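Local structure of mannose-specific lectin 3 chain 2 (Crocus vernus, 3MEZ) at the interface of chains B and A. The protein binds D-mannose and, with two chains of each kind, assembles into a heterotetrameric bulb-type lectin built as a dimer of chain 1/chain 2 heterodimers. Numbering follows the deposited sequence. Chains: chain A, Mannose-specific lectin 3 chain 2; chain B, Mannose-specific lectin 3 chain 1.

Contact 1: the interface of chains B and A. Residues chain B 98-100; chain A 106-109.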
loop_
_atom_site.group_PDB
_atom_site.type_symbol
_atom_site.label_atom_id
_atom_site.label_comp_id
_atom_site.label_asym_id
_atom_site.label_seq_id
_atom_site.Cartn_x
_atom_site.Cartn_y
_atom_site.Cartn_z
ATOM N N THR B 98 3.601 -15.288 13.039
ATOM C CA THR B 98 2.385 -15.025 13.770
ATOM C C THR B 98 1.321 -16.069 13.389
ATOM O O THR B 98 1.182 -16.415 12.258
ATOM C CB THR B 98 1.809 -13.634 13.484
ATOM O OG1 THR B 98 2.764 -12.630 13.744
ATOM C CG2 THR B 98 0.656 -13.394 14.308
ATOM N N ILE B 99 0.591 -16.539 14.379
ATOM C CA ILE B 99 -0.443 -17.518 14.186
ATOM C C ILE B 99 -1.793 -16.847 14.266
ATOM O O ILE B 99 -2.071 -16.178 15.199
ATOM C CB ILE B 99 -0.376 -18.578 15.245
ATOM C CG1 ILE B 99 0.983 -19.240 15.218
ATOM C CG2 ILE B 99 -1.504 -19.535 15.136
ATOM C CD1 ILE B 99 1.192 -20.012 14.162
ATOM N N TYR B 100 -2.605 -17.091 13.262
ATOM C CA TYR B 100 -3.927 -16.550 13.122
ATOM C C TYR B 100 -5.007 -17.627 13.069
ATOM O O TYR B 100 -4.839 -18.609 12.429
ATOM C CB TYR B 100 -4.026 -15.714 11.858
ATOM C CG TYR B 100 -2.989 -14.643 11.661
ATOM C CD1 TYR B 100 -1.765 -14.924 11.097
ATOM C CD2 TYR B 100 -3.246 -13.340 12.011
ATOM C CE1 TYR B 100 -0.839 -13.938 10.904
ATOM C CE2 TYR B 100 -2.342 -12.363 11.811
ATOM C CZ TYR B 100 -1.148 -12.651 11.261
ATOM O OH TYR B 100 -0.269 -11.657 11.098
ATOM N N PRO A 106 -8.558 -13.903 15.058
ATOM C CA PRO A 106 -7.453 -12.954 15.130
ATOM C C PRO A 106 -6.117 -13.588 15.443
ATOM O O PRO A 106 -6.045 -14.777 15.572
ATOM C CB PRO A 106 -7.861 -12.080 16.299
ATOM C CG PRO A 106 -8.628 -12.937 17.125
ATOM C CD PRO A 106 -9.346 -13.876 16.286
ATOM N N ALA A 107 -5.079 -12.795 15.577
ATOM C CA ALA A 107 -3.797 -13.350 15.867
ATOM C C ALA A 107 -3.834 -13.953 17.244
ATOM O O ALA A 107 -4.328 -13.347 18.168
ATOM C CB ALA A 107 -2.745 -12.319 15.785
ATOM N N VAL A 108 -3.333 -15.159 17.346
ATOM C CA VAL A 108 -3.202 -15.830 18.592
ATOM C C VAL A 108 -1.920 -15.515 19.361
ATOM O O VAL A 108 -1.968 -15.217 20.512
ATOM C CB VAL A 108 -3.327 -17.358 18.391
ATOM C CG1 VAL A 108 -3.348 -18.056 19.705
ATOM C CG2 VAL A 108 -4.543 -17.693 17.679
ATOM N N TRP A 109 -0.778 -15.636 18.707
ATOM C CA TRP A 109 0.528 -15.434 19.292
ATOM C C TRP A 109 1.537 -15.108 18.202
ATOM O O TRP A 109 1.263 -15.323 17.069
ATOM C CB TRP A 109 0.979 -16.643 20.097
ATOM C CG TRP A 109 1.288 -17.846 19.318
ATOM C CD1 TRP A 109 0.437 -18.782 18.936
ATOM C CD2 TRP A 109 2.569 -18.252 18.838
ATOM N NE1 TRP A 109 1.062 -19.741 18.237
ATOM C CE2 TRP A 109 2.388 -19.457 18.171
ATOM C CE3 TRP A 109 3.853 -17.721 18.922
ATOM C CZ2 TRP A 109 3.442 -20.135 17.566
ATOM C CZ3 TRP A 109 4.885 -18.403 18.346
ATOM C CH2 TRP A 109 4.679 -19.589 17.671
#

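Contact 2: the interface of chains B and A. Residues chain B 105-107; chain A 48, 69, 82, 84, 101.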
loop_
_atom_site.group_PDB
_atom_site.type_symbol
_atom_site.label_atom_id
_atom_site.label_comp_id
_atom_site.label_asym_id
_atom_site.label_seq_id
_atom_site.Cartn_x
_atom_site.Cartn_y
_atom_site.Cartn_z
ATOM N N TRP B 105 -13.844 -17.046 7.214
ATOM C CA TRP B 105 -14.470 -16.971 5.924
ATOM C C TRP B 105 -13.626 -17.751 4.935
ATOM O O TRP B 105 -12.446 -17.792 5.068
ATOM C CB TRP B 105 -14.582 -15.526 5.468
ATOM C CG TRP B 105 -15.355 -15.274 4.253
ATOM C CD1 TRP B 105 -16.667 -15.183 4.162
ATOM C CD2 TRP B 105 -14.852 -15.031 2.957
ATOM N NE1 TRP B 105 -17.047 -14.935 2.911
ATOM C CE2 TRP B 105 -15.947 -14.827 2.131
ATOM C CE3 TRP B 105 -13.591 -14.964 2.411
ATOM C CZ2 TRP B 105 -15.820 -14.562 0.803
ATOM C CZ3 TRP B 105 -13.476 -14.704 1.096
ATOM C CH2 TRP B 105 -14.574 -14.507 0.304
ATOM N N SER B 106 -14.285 -18.341 3.963
ATOM C CA SER B 106 -13.658 -19.028 2.861
ATOM C C SER B 106 -14.469 -18.998 1.598
ATOM O O SER B 106 -15.639 -19.054 1.617
ATOM C CB SER B 106 -13.377 -20.469 3.201
ATOM O OG SER B 106 -12.851 -21.105 2.092
ATOM N N THR B 107 -13.783 -18.934 0.491
ATOM C CA THR B 107 -14.366 -19.213 -0.774
ATOM C C THR B 107 -14.538 -20.757 -0.908
ATOM O O THR B 107 -13.981 -21.500 -0.169
ATOM C CB THR B 107 -13.578 -18.591 -1.928
ATOM O OG1 THR B 107 -12.317 -19.185 -2.004
ATOM C CG2 THR B 107 -13.406 -17.057 -1.747
ATOM N N TRP A 48 -14.819 -18.017 -7.990
ATOM C CA TRP A 48 -15.705 -17.244 -7.143
ATOM C C TRP A 48 -15.628 -15.805 -7.582
ATOM O O TRP A 48 -14.615 -15.395 -8.072
ATOM C CB TRP A 48 -15.242 -17.347 -5.706
ATOM C CG TRP A 48 -16.018 -16.640 -4.718
ATOM C CD1 TRP A 48 -17.030 -17.131 -4.007
ATOM C CD2 TRP A 48 -15.834 -15.303 -4.269
ATOM N NE1 TRP A 48 -17.508 -16.207 -3.164
ATOM C CE2 TRP A 48 -16.789 -15.065 -3.304
ATOM C CE3 TRP A 48 -14.963 -14.282 -4.608
ATOM C CZ2 TRP A 48 -16.903 -13.855 -2.670
ATOM C CZ3 TRP A 48 -15.076 -13.096 -3.992
ATOM C CH2 TRP A 48 -16.030 -12.879 -3.035
ATOM N N LEU A 69 -14.263 -8.640 4.958
ATOM C CA LEU A 69 -13.814 -8.121 3.680
ATOM C C LEU A 69 -14.871 -7.252 3.036
ATOM O O LEU A 69 -15.883 -7.746 2.649
ATOM C CB LEU A 69 -13.571 -9.242 2.700
ATOM C CG LEU A 69 -12.395 -10.168 2.631
ATOM C CD1 LEU A 69 -12.559 -11.039 1.401
ATOM C CD2 LEU A 69 -11.138 -9.408 2.552
ATOM N N SER A 82 -18.378 -9.404 3.362
ATOM C CA SER A 82 -18.462 -10.762 3.799
ATOM C C SER A 82 -19.205 -10.826 5.136
ATOM O O SER A 82 -19.406 -9.822 5.777
ATOM C CB SER A 82 -17.083 -11.393 3.843
ATOM O OG SER A 82 -16.325 -10.861 4.849
ATOM N N THR A 84 -18.418 -12.167 7.952
ATOM C CA THR A 84 -17.601 -12.341 9.120
ATOM C C THR A 84 -17.551 -11.230 10.081
ATOM O O THR A 84 -17.549 -10.104 9.708
ATOM C CB THR A 84 -16.113 -12.587 8.825
ATOM O OG1 THR A 84 -15.360 -11.852 9.773
ATOM C CG2 THR A 84 -15.685 -12.139 7.474
ATOM N N ALA A 101 -9.558 -18.944 -1.003
ATOM C CA ALA A 101 -9.187 -17.760 -0.272
ATOM C C ALA A 101 -9.857 -17.818 1.077
ATOM O O ALA A 101 -11.029 -17.929 1.139
ATOM C CB ALA A 101 -9.585 -16.544 -1.007
#

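Contact 1: the interface of chains B and A
B:Ile99 and A:Trp109 meet in an antiparallel beta-ladder between strand 97-100 of chain B and the C-terminal strand 107-110 of chain A, one arm of the C-terminal strand exchange of bulb-type lectins. The amide N of B:Ile99 donates to the carbonyl O of A:Trp109 (3.0 Å, nearly straight). Its own carbonyl O accepts from the amide N of A:Val108 at 2.7 Å. Two successive residues of chain A thus face one residue of chain B, and the backbone of A:Val108 (phi -86°, psi -51°) leaves extended geometry, as expected for a classic beta-bulge. The bulge probably places the side chains of A:Val108 and A:Trp109 on the same side of the strand; the valine CG1 lies in plane at the indole edge. A:Trp109 has CG held between its backbone N and carbonyl carbon (chi1 69°), which folds the indole back under B:Ile99. The CG1 methylene of B:Ile99 sits above the plane but beyond the NE1–CE2 rim of the indole, 3.3 Å from A:Trp109 CE2. On the other side of the ladder, the methyl CB of A:Ala107 packs beside B:Thr98 CG2, above the B:Tyr100 ring plane and outside its CD2–CE2 rim, 3.9 Å from CD2 of B:Tyr100. B:Thr98 CG2 lies over the rim of that same face. The exchanged strand follows A:Pro106, itself preceded by a cis peptide bond, and adds an edge to the sheet of chain B.

Contact 2: the interface of chains B and A
B:Trp105 points its benzo edge at the indole face of A:Trp48, their six-membered rings nearly perpendicular (planes at 82°) with centroids 5.4 Å apart. The two side chains come from opposite directions; CZ2 of B:Trp105 lies 3.7 Å from CZ2 of A:Trp48. Having CG anti to the backbone N (chi1 -172°) carries the indole of B:Trp105 away from its own strand into chain A. One of its faces receives the CB methylene of A:Ser82, 3.9 Å from the centroid of the five-membered ring in a CH-pi contact. That serine is steadied from behind: its hydroxyl OG accepts a nearly straight bond from the amide N of A:Leu69 (3.0 Å). The leucine crosses the tryptophan at about a right angle and brings its CD1 methyl to 3.8 Å from CZ3 of B:Trp105, while the CG2 methyl of A:Thr84 sits more loosely beside the CB of the tryptophan. B:Thr107 supplies the polar part. Its amide N donates to the carbonyl O of A:Ala101 at 3.0 Å, in the carbonyl plane, and its hydroxyl OG1 accepts from the amide N of A:Ala101 at 2.9 Å. A side-chain oxygen therefore takes the place that a backbone carbonyl would fill in a regular ladder. The same rotamer (chi1 65°) turns the CG2 methyl onto the face of A:Trp48 that also meets B:Trp105, 3.9 Å from CD2. Within chain B, B:Ser106 OG donates to the carbonyl O of B:Thr107, which probably stiffens the turn out of the strand. The site lets the C-terminal segment of chain B contribute a tryptophan to the apolar interior of chain A, probably helping hold the heterodimer together.

Contact 1 and contact 2 lie about 18 Å apart, measured between the centres of their C-alpha atoms, and share no residue. They are reciprocal halves of one strand exchange: chain B passes from strand 97-100 in contact 1 to strand 103-106 in contact 2, and chain A from strand 101-104 in contact 2 to strand 107-110 in contact 1. A:Trp109 and B:Trp105 occupy matching places in similar C-terminal sequences, yet their indoles are turned differently, so the two halves are not exact copies at this position. Each subunit completes the other, consistent with the heterodimer serving as the building block of the tetramer.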